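Long-range contacts in paraflagellar rod component (Trypanosoma brucei, PDB 2Q0X), which is of unknown function but adopts an alpha/beta-hydrolase fold and is probably a component of the paraflagellar rod: residues A37-W43 / D67-V73; R9-V13 / L52-T58; I135-L140 / I223-L227; H141-C145 / L272-L276; P84-D90 / A190-G196. All blocks are in the same frame, centred on the assembly; numbering follows the deposited sequence.

Contact 1: residues A37-W43 / D67-V73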
# COMPACT_ATOMS: atom_id res chain seq x y z
N ALA A 37 15.43 1.03 21.33
CA ALA A 37 15.07 -0.11 22.16
C ALA A 37 15.68 -1.40 21.57
O ALA A 37 16.20 -1.38 20.44
CB ALA A 37 13.57 -0.22 22.29
N ARG A 38 15.65 -2.49 22.32
CA ARG A 38 16.28 -3.72 21.85
C ARG A 38 15.26 -4.82 21.58
O ARG A 38 15.59 -5.99 21.60
CB ARG A 38 17.32 -4.20 22.87
N ARG A 39 14.02 -4.40 21.32
CA ARG A 39 12.91 -5.30 21.03
C ARG A 39 11.80 -4.45 20.43
O ARG A 39 11.79 -3.25 20.62
CB ARG A 39 12.42 -6.00 22.29
CG ARG A 39 12.06 -5.06 23.43
CD ARG A 39 11.70 -5.80 24.67
NE ARG A 39 11.21 -4.90 25.72
CZ ARG A 39 10.73 -5.31 26.89
NH1 ARG A 39 10.67 -6.60 27.18
NH2 ARG A 39 10.31 -4.41 27.78
N CYS A 40 10.87 -5.08 19.72
CA CYS A 40 9.85 -4.31 19.02
C CYS A 40 8.46 -4.92 19.07
O CYS A 40 8.29 -6.14 19.11
CB CYS A 40 10.25 -4.08 17.55
SG CYS A 40 10.40 -5.56 16.50
N VAL A 41 7.46 -4.04 19.06
CA VAL A 41 6.12 -4.41 18.64
C VAL A 41 6.03 -4.29 17.11
O VAL A 41 6.38 -3.25 16.54
CB VAL A 41 5.07 -3.53 19.31
CG1 VAL A 41 3.68 -3.84 18.75
CG2 VAL A 41 5.13 -3.73 20.83
N LEU A 42 5.61 -5.37 16.45
CA LEU A 42 5.44 -5.41 15.02
C LEU A 42 3.96 -5.54 14.70
O LEU A 42 3.30 -6.52 15.09
CB LEU A 42 6.20 -6.60 14.43
CG LEU A 42 6.03 -6.89 12.94
CD1 LEU A 42 6.35 -5.66 12.10
CD2 LEU A 42 6.89 -8.13 12.52
N TRP A 43 3.47 -4.57 13.93
CA TRP A 43 2.07 -4.51 13.54
C TRP A 43 1.85 -4.93 12.08
O TRP A 43 2.53 -4.48 11.18
CB TRP A 43 1.52 -3.09 13.75
CG TRP A 43 0.13 -2.95 13.23
CD1 TRP A 43 -1.02 -3.35 13.85
CD2 TRP A 43 -0.27 -2.42 11.96
NE1 TRP A 43 -2.10 -3.09 13.06
CE2 TRP A 43 -1.66 -2.52 11.89
CE3 TRP A 43 0.42 -1.86 10.88
CZ2 TRP A 43 -2.38 -2.08 10.79
CZ3 TRP A 43 -0.30 -1.44 9.79
CH2 TRP A 43 -1.68 -1.55 9.75
N ASP A 67 11.49 1.51 25.52
CA ASP A 67 11.14 0.20 26.06
C ASP A 67 10.90 -0.79 24.92
O ASP A 67 11.55 -1.83 24.86
CB ASP A 67 9.91 0.34 26.98
CG ASP A 67 9.64 -0.91 27.78
OD1 ASP A 67 10.60 -1.64 28.08
OD2 ASP A 67 8.47 -1.17 28.11
N TRP A 68 9.97 -0.45 24.02
CA TRP A 68 9.77 -1.18 22.77
C TRP A 68 9.82 -0.24 21.56
O TRP A 68 9.26 0.86 21.58
CB TRP A 68 8.41 -1.90 22.77
CG TRP A 68 8.23 -3.02 23.79
CD1 TRP A 68 7.88 -2.88 25.10
CD2 TRP A 68 8.32 -4.43 23.55
NE1 TRP A 68 7.78 -4.11 25.69
CE2 TRP A 68 8.04 -5.08 24.76
CE3 TRP A 68 8.62 -5.21 22.43
CZ2 TRP A 68 8.04 -6.48 24.89
CZ3 TRP A 68 8.64 -6.59 22.56
CH2 TRP A 68 8.35 -7.21 23.78
N ALA A 69 10.48 -0.68 20.49
CA ALA A 69 10.35 -0.03 19.20
C ALA A 69 8.96 -0.36 18.66
O ALA A 69 8.30 -1.26 19.17
CB ALA A 69 11.44 -0.49 18.23
N PHE A 70 8.50 0.41 17.68
CA PHE A 70 7.21 0.19 17.03
C PHE A 70 7.47 0.09 15.53
O PHE A 70 8.00 1.02 14.93
CB PHE A 70 6.21 1.32 17.35
CG PHE A 70 4.78 0.99 16.96
CD1 PHE A 70 4.15 1.66 15.91
CD2 PHE A 70 4.08 -0.01 17.62
CE1 PHE A 70 2.85 1.36 15.53
CE2 PHE A 70 2.79 -0.33 17.24
CZ PHE A 70 2.17 0.36 16.17
N VAL A 71 7.16 -1.07 14.96
CA VAL A 71 7.41 -1.35 13.56
C VAL A 71 6.10 -1.71 12.88
O VAL A 71 5.30 -2.44 13.45
CB VAL A 71 8.39 -2.53 13.36
CG1 VAL A 71 8.61 -2.81 11.86
CG2 VAL A 71 9.74 -2.25 14.07
N GLN A 72 5.92 -1.18 11.66
CA GLN A 72 4.73 -1.36 10.84
C GLN A 72 5.10 -1.83 9.45
O GLN A 72 6.02 -1.30 8.85
CB GLN A 72 4.01 -0.03 10.70
CG GLN A 72 3.45 0.48 11.99
CD GLN A 72 2.88 1.88 11.85
OE1 GLN A 72 1.76 2.05 11.36
NE2 GLN A 72 3.66 2.88 12.25
N VAL A 73 4.37 -2.81 8.95
CA VAL A 73 4.57 -3.34 7.60
C VAL A 73 3.21 -3.35 6.96
O VAL A 73 2.20 -3.62 7.61
CB VAL A 73 5.21 -4.78 7.61
CG1 VAL A 73 4.31 -5.82 8.28
CG2 VAL A 73 5.59 -5.26 6.18
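Strands 40-43 and 69-73 run parallel, their axes 4.5 Å apart at an angle of 20°, and the register C40-A69, V41-F70, L42-V71, W43-Q72 is held by backbone hydrogen bonds that begin one residue earlier, at A69 N to R39 O, and end in a weak bond from V73 N to W43 O. V71 N donates to V41 O at 2.8 Å. At the strand entrance R39 carries the side-chain contact. Its chain is extended from CG to NE, which lays CD over the six-membered ring of W68, 3.5 Å from the centroid, and the guanidinium flat on the indole with planes 9° apart. NE and NH2 then grip D67 side-on: NE donates to the backbone O of D67 (3.2 Å), whereas NH2 makes a salt bridge to OD1 (2.8 Å), which it reaches from above the carboxylate plane. NH1 has further acidic partners in E109 and D295. Beyond this polar end, L42 CD1 touches V71 CG1 at 3.6 Å on one face of the sheet, next to helix 87-104; on the other, V41 CG1 meets F70 CE2 obliquely at 3.9 Å, and F57 of helix 57-64 meets the rings of F70 and W43 edge-to-face. Two parallel neighbours connected through helix 57-64 form a classical beta-alpha-beta crossover, the building unit of the alpha/beta-hydrolase sheet.

Contact 2: residues R9-V13 / L52-T58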
# COMPACT_ATOMS: atom_id res chain seq x y z
N ARG A 9 -5.94 15.60 14.54
CA ARG A 9 -5.18 14.43 14.13
C ARG A 9 -3.66 14.62 14.31
O ARG A 9 -3.20 15.74 14.50
CB ARG A 9 -5.56 14.01 12.70
CG ARG A 9 -5.34 15.05 11.61
CD ARG A 9 -5.61 14.45 10.20
NE ARG A 9 -4.80 13.24 9.91
CZ ARG A 9 -5.18 11.99 10.16
NH1 ARG A 9 -6.35 11.72 10.72
NH2 ARG A 9 -4.36 10.98 9.87
N PRO A 10 -2.90 13.51 14.29
CA PRO A 10 -1.47 13.54 14.63
C PRO A 10 -0.55 14.32 13.69
O PRO A 10 -0.71 14.29 12.47
CB PRO A 10 -1.07 12.06 14.57
CG PRO A 10 -2.32 11.29 14.60
CD PRO A 10 -3.35 12.15 13.98
N GLU A 11 0.44 14.98 14.28
CA GLU A 11 1.56 15.52 13.54
C GLU A 11 2.31 14.38 12.84
O GLU A 11 2.24 13.23 13.27
CB GLU A 11 2.51 16.27 14.47
CG GLU A 11 1.96 17.60 15.01
CD GLU A 11 1.74 18.64 13.92
OE1 GLU A 11 0.88 19.53 14.11
OE2 GLU A 11 2.43 18.59 12.88
N PRO A 12 3.05 14.70 11.77
CA PRO A 12 3.90 13.68 11.15
C PRO A 12 4.89 13.12 12.17
O PRO A 12 5.41 13.87 13.00
CB PRO A 12 4.63 14.45 10.04
CG PRO A 12 3.75 15.55 9.73
CD PRO A 12 3.15 15.98 11.05
N VAL A 13 5.13 11.80 12.10
CA VAL A 13 6.06 11.15 13.03
C VAL A 13 7.34 10.75 12.33
O VAL A 13 7.33 10.34 11.17
CB VAL A 13 5.46 9.89 13.73
CG1 VAL A 13 4.33 10.29 14.67
CG2 VAL A 13 4.98 8.85 12.71
N LEU A 52 0.23 3.44 9.72
CA LEU A 52 -0.45 4.36 10.65
C LEU A 52 -1.97 4.33 10.51
O LEU A 52 -2.64 5.36 10.59
CB LEU A 52 0.08 5.81 10.52
CG LEU A 52 1.50 6.14 11.01
CD1 LEU A 52 1.83 7.61 10.62
CD2 LEU A 52 1.65 5.90 12.50
N SER A 53 -2.52 3.13 10.32
CA SER A 53 -3.97 2.94 10.15
C SER A 53 -4.75 3.55 11.30
O SER A 53 -5.84 4.10 11.11
CB SER A 53 -4.31 1.45 10.07
OG SER A 53 -5.66 1.27 9.67
N PHE A 54 -4.21 3.42 12.51
CA PHE A 54 -4.79 4.03 13.69
C PHE A 54 -3.96 5.23 14.09
O PHE A 54 -2.76 5.11 14.28
CB PHE A 54 -4.87 3.03 14.84
CG PHE A 54 -5.81 1.91 14.56
CD1 PHE A 54 -7.11 1.95 15.04
CD2 PHE A 54 -5.42 0.85 13.76
CE1 PHE A 54 -8.00 0.93 14.75
CE2 PHE A 54 -6.29 -0.18 13.47
CZ PHE A 54 -7.59 -0.14 13.97
N ASP A 55 -4.63 6.37 14.21
CA ASP A 55 -4.00 7.60 14.66
C ASP A 55 -3.30 7.35 15.99
O ASP A 55 -2.17 7.81 16.17
CB ASP A 55 -5.05 8.75 14.77
CG ASP A 55 -5.48 9.31 13.41
OD1 ASP A 55 -4.97 8.85 12.37
OD2 ASP A 55 -6.36 10.20 13.37
N TYR A 56 -3.92 6.59 16.90
CA TYR A 56 -3.30 6.32 18.22
C TYR A 56 -1.95 5.60 18.21
O TYR A 56 -1.24 5.66 19.20
CB TYR A 56 -4.29 5.65 19.20
CG TYR A 56 -4.39 4.14 19.09
CD1 TYR A 56 -3.39 3.31 19.62
CD2 TYR A 56 -5.49 3.54 18.50
CE1 TYR A 56 -3.47 1.96 19.54
CE2 TYR A 56 -5.57 2.18 18.41
CZ TYR A 56 -4.57 1.39 18.94
OH TYR A 56 -4.64 0.01 18.86
N PHE A 57 -1.59 4.94 17.11
CA PHE A 57 -0.25 4.39 16.93
C PHE A 57 0.89 5.38 17.17
O PHE A 57 1.98 4.98 17.58
CB PHE A 57 -0.10 3.85 15.50
CG PHE A 57 -0.77 2.55 15.24
CD1 PHE A 57 -1.59 1.93 16.18
CD2 PHE A 57 -0.60 1.93 14.00
CE1 PHE A 57 -2.20 0.71 15.91
CE2 PHE A 57 -1.21 0.71 13.73
CZ PHE A 57 -2.00 0.10 14.68
N THR A 58 0.66 6.67 16.88
CA THR A 58 1.65 7.70 17.17
C THR A 58 1.84 7.84 18.68
O THR A 58 2.97 7.94 19.17
CB THR A 58 1.31 9.07 16.50
OG1 THR A 58 0.05 9.56 16.94
CG2 THR A 58 1.26 8.91 14.99
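The charged part of the contact joins R9 to D55. R9 NH1 forms a salt bridge to D55 OD2 at 3.1 Å, and NH2 adds a weak bond to OD1; with guanidinium and carboxylate planes 67° apart, the two groups do not face each other as a coplanar pair. D55 OD1 also forms a salt bridge with K27 of the second subunit, so two cations share this carboxylate. Van der Waals packing follows along 9-13. The P10 ring lies against the D55 carboxylate, CD 3.6 Å from D55 CG, and against the T58 hydroxyl. The apolar part is V13: its CG1 presses on T58 CG2 at 3.4 Å, tighter than usual for carbons, while V13 CG2 and L52 CD1 meet tip to tip at 4.0 Å. The third kind is internal to 52-58: D55 O accepts from both T58 N and T58 OG1 (2.9 Å), the latter bond fixing the hydroxyl and leaving CG2 turned to V13. The F54-F57 type I turn leads into helix 57-64 beside a dimer interface, where V13 pairs antiparallel with a strand of the second subunit and continues the sheet across it.

Contact 3: residues I135-L140 / I223-L227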
# COMPACT_ATOMS: atom_id res chain seq x y z
N ILE A 135 9.43 -14.67 19.26
CA ILE A 135 8.09 -14.07 19.32
C ILE A 135 7.52 -14.31 20.73
O ILE A 135 7.06 -15.42 21.06
CB ILE A 135 7.19 -14.63 18.18
CG1 ILE A 135 7.83 -14.33 16.82
CG2 ILE A 135 5.76 -14.05 18.27
CD1 ILE A 135 7.22 -15.05 15.62
N THR A 136 7.61 -13.31 21.60
CA THR A 136 7.40 -13.50 23.04
C THR A 136 6.04 -13.02 23.55
O THR A 136 5.65 -13.30 24.68
CB THR A 136 8.52 -12.82 23.87
OG1 THR A 136 8.62 -11.45 23.50
CG2 THR A 136 9.87 -13.50 23.68
N ARG A 137 5.32 -12.30 22.71
CA ARG A 137 4.00 -11.79 23.06
C ARG A 137 3.22 -11.66 21.80
O ARG A 137 3.77 -11.38 20.75
CB ARG A 137 4.06 -10.40 23.73
CG ARG A 137 4.44 -10.40 25.20
CD ARG A 137 5.94 -10.25 25.37
NE ARG A 137 6.46 -11.03 26.52
CZ ARG A 137 6.80 -10.50 27.68
NH1 ARG A 137 6.65 -9.21 27.89
NH2 ARG A 137 7.29 -11.24 28.62
N VAL A 138 1.92 -11.89 21.92
CA VAL A 138 1.01 -11.70 20.82
C VAL A 138 -0.15 -10.81 21.29
O VAL A 138 -0.67 -10.98 22.38
CB VAL A 138 0.51 -13.06 20.27
CG1 VAL A 138 -0.50 -12.85 19.19
CG2 VAL A 138 1.72 -13.93 19.74
N ILE A 139 -0.52 -9.86 20.45
CA ILE A 139 -1.66 -8.99 20.70
C ILE A 139 -2.56 -9.04 19.48
O ILE A 139 -2.12 -8.74 18.38
CB ILE A 139 -1.22 -7.50 20.94
CG1 ILE A 139 -0.24 -7.38 22.10
CG2 ILE A 139 -2.46 -6.60 21.10
CD1 ILE A 139 0.80 -6.24 21.96
N LEU A 140 -3.82 -9.39 19.67
CA LEU A 140 -4.75 -9.47 18.56
C LEU A 140 -5.99 -8.64 18.84
O LEU A 140 -6.58 -8.74 19.91
CB LEU A 140 -5.15 -10.93 18.28
CG LEU A 140 -4.04 -11.97 18.11
CD1 LEU A 140 -4.61 -13.38 18.06
CD2 LEU A 140 -3.20 -11.67 16.93
N ILE A 223 -0.56 -20.66 19.96
CA ILE A 223 0.08 -19.52 20.62
C ILE A 223 0.62 -20.00 21.95
O ILE A 223 -0.15 -20.39 22.84
CB ILE A 223 -0.95 -18.35 20.84
CG1 ILE A 223 -1.56 -17.88 19.50
CG2 ILE A 223 -0.32 -17.17 21.54
CD1 ILE A 223 -2.48 -16.69 19.67
N LYS A 224 1.94 -19.99 22.08
CA LYS A 224 2.62 -20.59 23.23
C LYS A 224 3.22 -19.55 24.16
O LYS A 224 3.99 -19.88 25.07
CB LYS A 224 3.75 -21.51 22.76
CG LYS A 224 3.37 -22.50 21.67
CD LYS A 224 2.31 -23.44 22.13
CE LYS A 224 2.33 -24.74 21.31
NZ LYS A 224 1.00 -25.43 21.45
N VAL A 225 2.84 -18.30 23.95
CA VAL A 225 3.37 -17.18 24.72
C VAL A 225 2.18 -16.33 25.15
O VAL A 225 1.06 -16.56 24.71
CB VAL A 225 4.41 -16.37 23.89
CG1 VAL A 225 5.60 -17.29 23.53
CG2 VAL A 225 3.78 -15.72 22.64
N PRO A 226 2.42 -15.36 26.05
CA PRO A 226 1.31 -14.55 26.52
C PRO A 226 0.53 -13.81 25.41
O PRO A 226 1.11 -13.30 24.43
CB PRO A 226 1.97 -13.60 27.51
CG PRO A 226 3.21 -14.31 27.97
CD PRO A 226 3.68 -14.99 26.72
N LEU A 227 -0.79 -13.78 25.58
CA LEU A 227 -1.71 -13.33 24.57
C LEU A 227 -2.63 -12.26 25.18
O LEU A 227 -3.16 -12.45 26.27
CB LEU A 227 -2.52 -14.53 24.08
CG LEU A 227 -3.69 -14.24 23.14
CD1 LEU A 227 -3.16 -13.63 21.89
CD2 LEU A 227 -4.44 -15.56 22.88
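V138 and L227 cross obliquely on one face of the sheet, V138 CG1 lying 3.9 Å from L227 CD1. CG of L227 stands anti to its own backbone N (chi1 172°), which carries CD1 toward strand 135-143, where it also touches L140 CD1 at 4.1 Å. The V138 and V225 side chains cross at about a right angle, with CG2 to CG2 at 4.0 Å, and V138 CG2 also approaches I223 CG2, so one valine is flanked by three apolar side chains of 223-227. V225 itself packs on backbone: CG1 is 3.4 Å from I135 O and CB equally near T136 O, while the P226 ring brings CD to the same T136 oxygen. Between the two segments one hydrogen bond, V138 N to P226 O at 3.0 Å, accompanies the parallel bridge of V138 with L227; V138 pairs on with L228. Here the chain enters strand 227-232, beside strand 135-143. Helix 119-128 packs on V138, L140 and I223 through F123 and L126, whereas helix 280-299 touches P226 and R137 through F290, and R137 makes a salt bridge to its D295.

Contact 4: residues H141-C145 / L272-L276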
# COMPACT_ATOMS: atom_id res chain seq x y z
N HIS A 141 -6.37 -7.84 17.86
CA HIS A 141 -7.60 -7.04 17.94
C HIS A 141 -8.58 -7.56 16.92
O HIS A 141 -8.21 -7.86 15.78
CB HIS A 141 -7.33 -5.54 17.72
CG HIS A 141 -8.56 -4.68 17.85
ND1 HIS A 141 -9.50 -4.57 16.85
CD2 HIS A 141 -9.00 -3.92 18.88
CE1 HIS A 141 -10.46 -3.76 17.25
NE2 HIS A 141 -10.19 -3.36 18.48
N GLY A 142 -9.84 -7.65 17.35
CA GLY A 142 -10.92 -7.92 16.44
C GLY A 142 -12.25 -7.35 16.87
O GLY A 142 -12.54 -7.20 18.07
N VAL A 143 -13.06 -7.03 15.86
CA VAL A 143 -14.46 -6.69 16.05
C VAL A 143 -15.26 -7.95 15.83
O VAL A 143 -15.08 -8.65 14.84
CB VAL A 143 -14.93 -5.64 15.04
CG1 VAL A 143 -16.44 -5.32 15.27
CG2 VAL A 143 -14.02 -4.39 15.11
N VAL A 144 -16.16 -8.25 16.75
CA VAL A 144 -16.96 -9.47 16.67
C VAL A 144 -18.44 -9.11 16.54
O VAL A 144 -18.86 -8.03 16.95
CB VAL A 144 -16.74 -10.35 17.92
CG1 VAL A 144 -15.31 -10.82 17.96
CG2 VAL A 144 -17.09 -9.58 19.21
N CYS A 145 -19.21 -10.03 15.96
CA CYS A 145 -20.66 -9.92 15.88
C CYS A 145 -21.33 -11.21 16.41
O CYS A 145 -20.66 -12.18 16.76
CB CYS A 145 -21.07 -9.67 14.43
SG CYS A 145 -20.66 -11.01 13.31
N LEU A 272 -20.29 -3.65 9.75
CA LEU A 272 -19.49 -4.54 8.89
C LEU A 272 -18.16 -4.89 9.56
O LEU A 272 -17.18 -5.24 8.90
CB LEU A 272 -19.29 -3.89 7.52
CG LEU A 272 -20.58 -3.70 6.71
CD1 LEU A 272 -20.34 -2.75 5.55
CD2 LEU A 272 -21.15 -5.02 6.20
N ARG A 273 -18.16 -4.79 10.89
CA ARG A 273 -17.03 -5.18 11.75
C ARG A 273 -15.77 -4.36 11.50
O ARG A 273 -14.65 -4.86 11.63
CB ARG A 273 -16.74 -6.68 11.65
CG ARG A 273 -17.84 -7.53 12.26
CD ARG A 273 -17.39 -8.93 12.54
NE ARG A 273 -16.91 -9.61 11.33
CZ ARG A 273 -15.74 -10.23 11.23
NH1 ARG A 273 -14.92 -10.31 12.26
NH2 ARG A 273 -15.40 -10.81 10.09
N ARG A 274 -15.97 -3.08 11.15
CA ARG A 274 -14.89 -2.15 10.94
C ARG A 274 -14.84 -1.14 12.08
O ARG A 274 -15.86 -0.65 12.53
CB ARG A 274 -15.09 -1.45 9.60
CG ARG A 274 -15.21 -2.45 8.43
CD ARG A 274 -14.24 -2.13 7.31
NE ARG A 274 -14.89 -1.48 6.18
CZ ARG A 274 -14.26 -0.85 5.19
NH1 ARG A 274 -12.93 -0.75 5.18
NH2 ARG A 274 -14.97 -0.32 4.21
N VAL A 275 -13.64 -0.84 12.57
CA VAL A 275 -13.49 0.17 13.61
C VAL A 275 -13.54 1.55 12.94
O VAL A 275 -12.75 1.85 12.03
CB VAL A 275 -12.18 -0.05 14.43
CG1 VAL A 275 -11.94 1.09 15.39
CG2 VAL A 275 -12.26 -1.36 15.18
N LEU A 276 -14.51 2.35 13.36
CA LEU A 276 -14.63 3.73 12.92
C LEU A 276 -13.82 4.64 13.82
O LEU A 276 -13.24 5.62 13.37
CB LEU A 276 -16.11 4.17 12.94
CG LEU A 276 -17.08 3.35 12.09
CD1 LEU A 276 -18.53 3.84 12.31
CD2 LEU A 276 -16.70 3.42 10.60
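The last part of strand 135-143, an inner strand of the main sheet, meets the short two-stranded hairpin 268-269/275-277, and R273, in the loop between the hairpin strands, joins the two through a backbone carbonyl. R273 NH1 donates to V143 O at 3.1 Å with an N-H...O angle of 160°; the oxygen lies at the guanidinium edge, close to its plane. R273 CD lies 3.3 Å from V143 O and 4.0 Å from C145 SG; the bend at chi3 (-58°) beyond it turns the guanidinium so that NH1 meets the same oxygen. All three nitrogens have partners around the contact: NE forms a salt bridge with D184, NH1 also bonds to T199 OG1, and NH2 bonds weakly to Y183. These partners probably hold the guanidinium in one orientation. The aliphatic part of R273 and the V143 side chain slide past each other in opposite directions, V143 CG1 reaching R273 CA at 3.6 Å. Further along, V275 CG2 sits between two residues of the strand, 3.5 Å from V143 CG2 and 3.6 Å from H141 CE1. The H141 ring, approached obliquely by this methyl, is fixed at its polar end by NE2 bonding to D267 OD2. Around the contact, strand 227-232 lies next to H141, helix 200-209 brings Q201 against R273, and H283 of helix 280-299 meets the H141 ring.

Contact 5: residues P84-D90 / A190-G196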
# COMPACT_ATOMS: atom_id res chain seq x y z
N PRO A 84 -2.68 -13.01 -6.98
CA PRO A 84 -2.94 -12.54 -5.62
C PRO A 84 -2.56 -13.56 -4.54
O PRO A 84 -2.78 -14.76 -4.70
CB PRO A 84 -4.45 -12.30 -5.62
CG PRO A 84 -4.97 -13.31 -6.59
CD PRO A 84 -3.91 -13.50 -7.63
N GLN A 85 -2.03 -13.06 -3.43
CA GLN A 85 -1.36 -13.88 -2.41
C GLN A 85 -2.32 -14.40 -1.32
O GLN A 85 -3.06 -13.61 -0.73
CB GLN A 85 -0.27 -13.03 -1.76
CG GLN A 85 0.79 -13.83 -1.05
CD GLN A 85 2.09 -13.07 -0.85
OE1 GLN A 85 3.11 -13.41 -1.46
NE2 GLN A 85 2.06 -12.04 -0.01
N ASP A 86 -2.29 -15.70 -1.06
CA ASP A 86 -3.01 -16.29 0.09
C ASP A 86 -2.31 -15.99 1.44
O ASP A 86 -1.26 -15.31 1.48
CB ASP A 86 -3.26 -17.80 -0.11
CG ASP A 86 -2.02 -18.67 0.15
OD1 ASP A 86 -0.95 -18.14 0.51
OD2 ASP A 86 -2.15 -19.91 -0.01
N HIS A 87 -2.89 -16.49 2.53
CA HIS A 87 -2.46 -16.07 3.86
C HIS A 87 -1.15 -16.72 4.30
O HIS A 87 -0.40 -16.13 5.06
CB HIS A 87 -3.58 -16.25 4.92
CG HIS A 87 -3.64 -17.60 5.55
ND1 HIS A 87 -4.17 -18.70 4.91
CD2 HIS A 87 -3.26 -18.03 6.78
CE1 HIS A 87 -4.08 -19.75 5.70
NE2 HIS A 87 -3.55 -19.37 6.85
N ALA A 88 -0.87 -17.93 3.81
CA ALA A 88 0.39 -18.60 4.13
C ALA A 88 1.59 -17.85 3.56
O ALA A 88 2.65 -17.79 4.19
CB ALA A 88 0.37 -20.07 3.62
N HIS A 89 1.43 -17.27 2.37
CA HIS A 89 2.52 -16.53 1.73
C HIS A 89 2.72 -15.15 2.34
O HIS A 89 3.86 -14.75 2.52
CB HIS A 89 2.30 -16.46 0.22
CG HIS A 89 2.47 -17.78 -0.47
ND1 HIS A 89 1.58 -18.82 -0.31
CD2 HIS A 89 3.41 -18.22 -1.34
CE1 HIS A 89 1.98 -19.85 -1.03
NE2 HIS A 89 3.09 -19.52 -1.67
N ASP A 90 1.64 -14.44 2.65
CA ASP A 90 1.72 -13.21 3.44
C ASP A 90 2.48 -13.45 4.75
O ASP A 90 3.37 -12.67 5.10
CB ASP A 90 0.31 -12.69 3.79
CG ASP A 90 -0.26 -11.69 2.77
OD1 ASP A 90 0.44 -11.19 1.87
OD2 ASP A 90 -1.46 -11.38 2.92
N ALA A 190 -8.67 -14.79 -2.66
CA ALA A 190 -7.41 -15.50 -2.47
C ALA A 190 -7.01 -15.58 -1.01
O ALA A 190 -6.41 -16.55 -0.60
CB ALA A 190 -6.30 -14.86 -3.29
N ARG A 191 -7.31 -14.55 -0.22
CA ARG A 191 -7.02 -14.60 1.21
C ARG A 191 -7.95 -15.58 1.96
O ARG A 191 -7.52 -16.25 2.88
CB ARG A 191 -7.03 -13.20 1.83
CG ARG A 191 -5.74 -12.42 1.60
CD ARG A 191 -4.58 -12.96 2.46
NE ARG A 191 -4.85 -12.88 3.90
CZ ARG A 191 -4.68 -11.80 4.66
NH1 ARG A 191 -4.20 -10.66 4.15
NH2 ARG A 191 -4.98 -11.84 5.95
N LEU A 192 -9.19 -15.68 1.52
CA LEU A 192 -10.13 -16.61 2.13
C LEU A 192 -9.85 -18.07 1.72
O LEU A 192 -10.05 -19.00 2.52
CB LEU A 192 -11.58 -16.22 1.79
CG LEU A 192 -12.23 -15.07 2.57
CD1 LEU A 192 -13.49 -14.58 1.86
CD2 LEU A 192 -12.56 -15.50 4.03
N ALA A 193 -9.34 -18.26 0.49
CA ALA A 193 -9.21 -19.60 -0.11
C ALA A 193 -8.15 -20.51 0.52
O ALA A 193 -8.29 -21.73 0.52
CB ALA A 193 -8.96 -19.48 -1.63
N GLY A 194 -7.10 -19.93 1.08
CA GLY A 194 -6.05 -20.72 1.72
C GLY A 194 -6.40 -21.25 3.09
O GLY A 194 -5.62 -22.00 3.68
N GLY A 195 -7.58 -20.90 3.60
CA GLY A 195 -8.03 -21.42 4.89
C GLY A 195 -7.62 -20.52 6.03
O GLY A 195 -7.71 -19.29 5.93
N GLY A 196 -7.19 -21.13 7.14
CA GLY A 196 -6.83 -20.42 8.34
C GLY A 196 -8.02 -19.74 8.96
O GLY A 196 -9.15 -20.15 8.74
O HOH W 1 -5.55 -17.82 2.54
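A190 and R191 press against the chain leading into helix 87-104, and here the packing is tight. A190 CB lies 3.9 Å from P84 CG, and A190 O comes within 3.4 Å of D86 CB. R191, bent at chi2 and chi3 (-73° and -60°), curls back along this chain: CD passes 3.6 Å from Q85 O, and NH1 forms a salt bridge with D90 OD2 at 3.1 Å, the guanidinium and carboxylate standing nearly perpendicular. S77 OG bonds to both partners of that bridge, and Q120 accepts from R191 NH2. D86 is the helix N-cap, its OD1 taking bonds from H89 N and from H89 ND1 on opposite faces of the carboxylate plane. The looser, solvent side is the glycine run 194-196, with G194 and G196 exposed. No direct hydrogen bond joins the two segments anywhere; on this side a water links them, accepting from H87 N at 3.0 Å and more weakly from G194 N, and lying 2.9 Å from H87 ND1 in the ring plane. The imidazole edge also faces G194 O, CE1 being 3.4 Å away. Helix 119-128 runs alongside, L121 touching H87, D90 and R191, while helix 154-170 packs on the far residues of helix 189-193, L192 and A193.

Overall arrangement
Contacts 1, 3 and 4 are buried and reach the same mixed sheet; contact 2 is a surface contact and contact 5 only partly buried. Contact 1 is the most regular, with continuous parallel pairing, whereas contact 3 has one backbone bond at a strand entrance. Contacts 3 and 4 share strand 135-143 but lie about 21 Å apart, centre to centre, the first apolar, the second adding an arginine-to-carbonyl bond to valine packing. Contacts 1 and 2 touch, the Q72 OE1 to L52 N distance of 2.6 Å indicating a probable hydrogen bond. Arginines join acids in contacts 1, 2 and 5, but stacking accompanies contact 1, a subunit interface contact 2, and a bridging water contact 5.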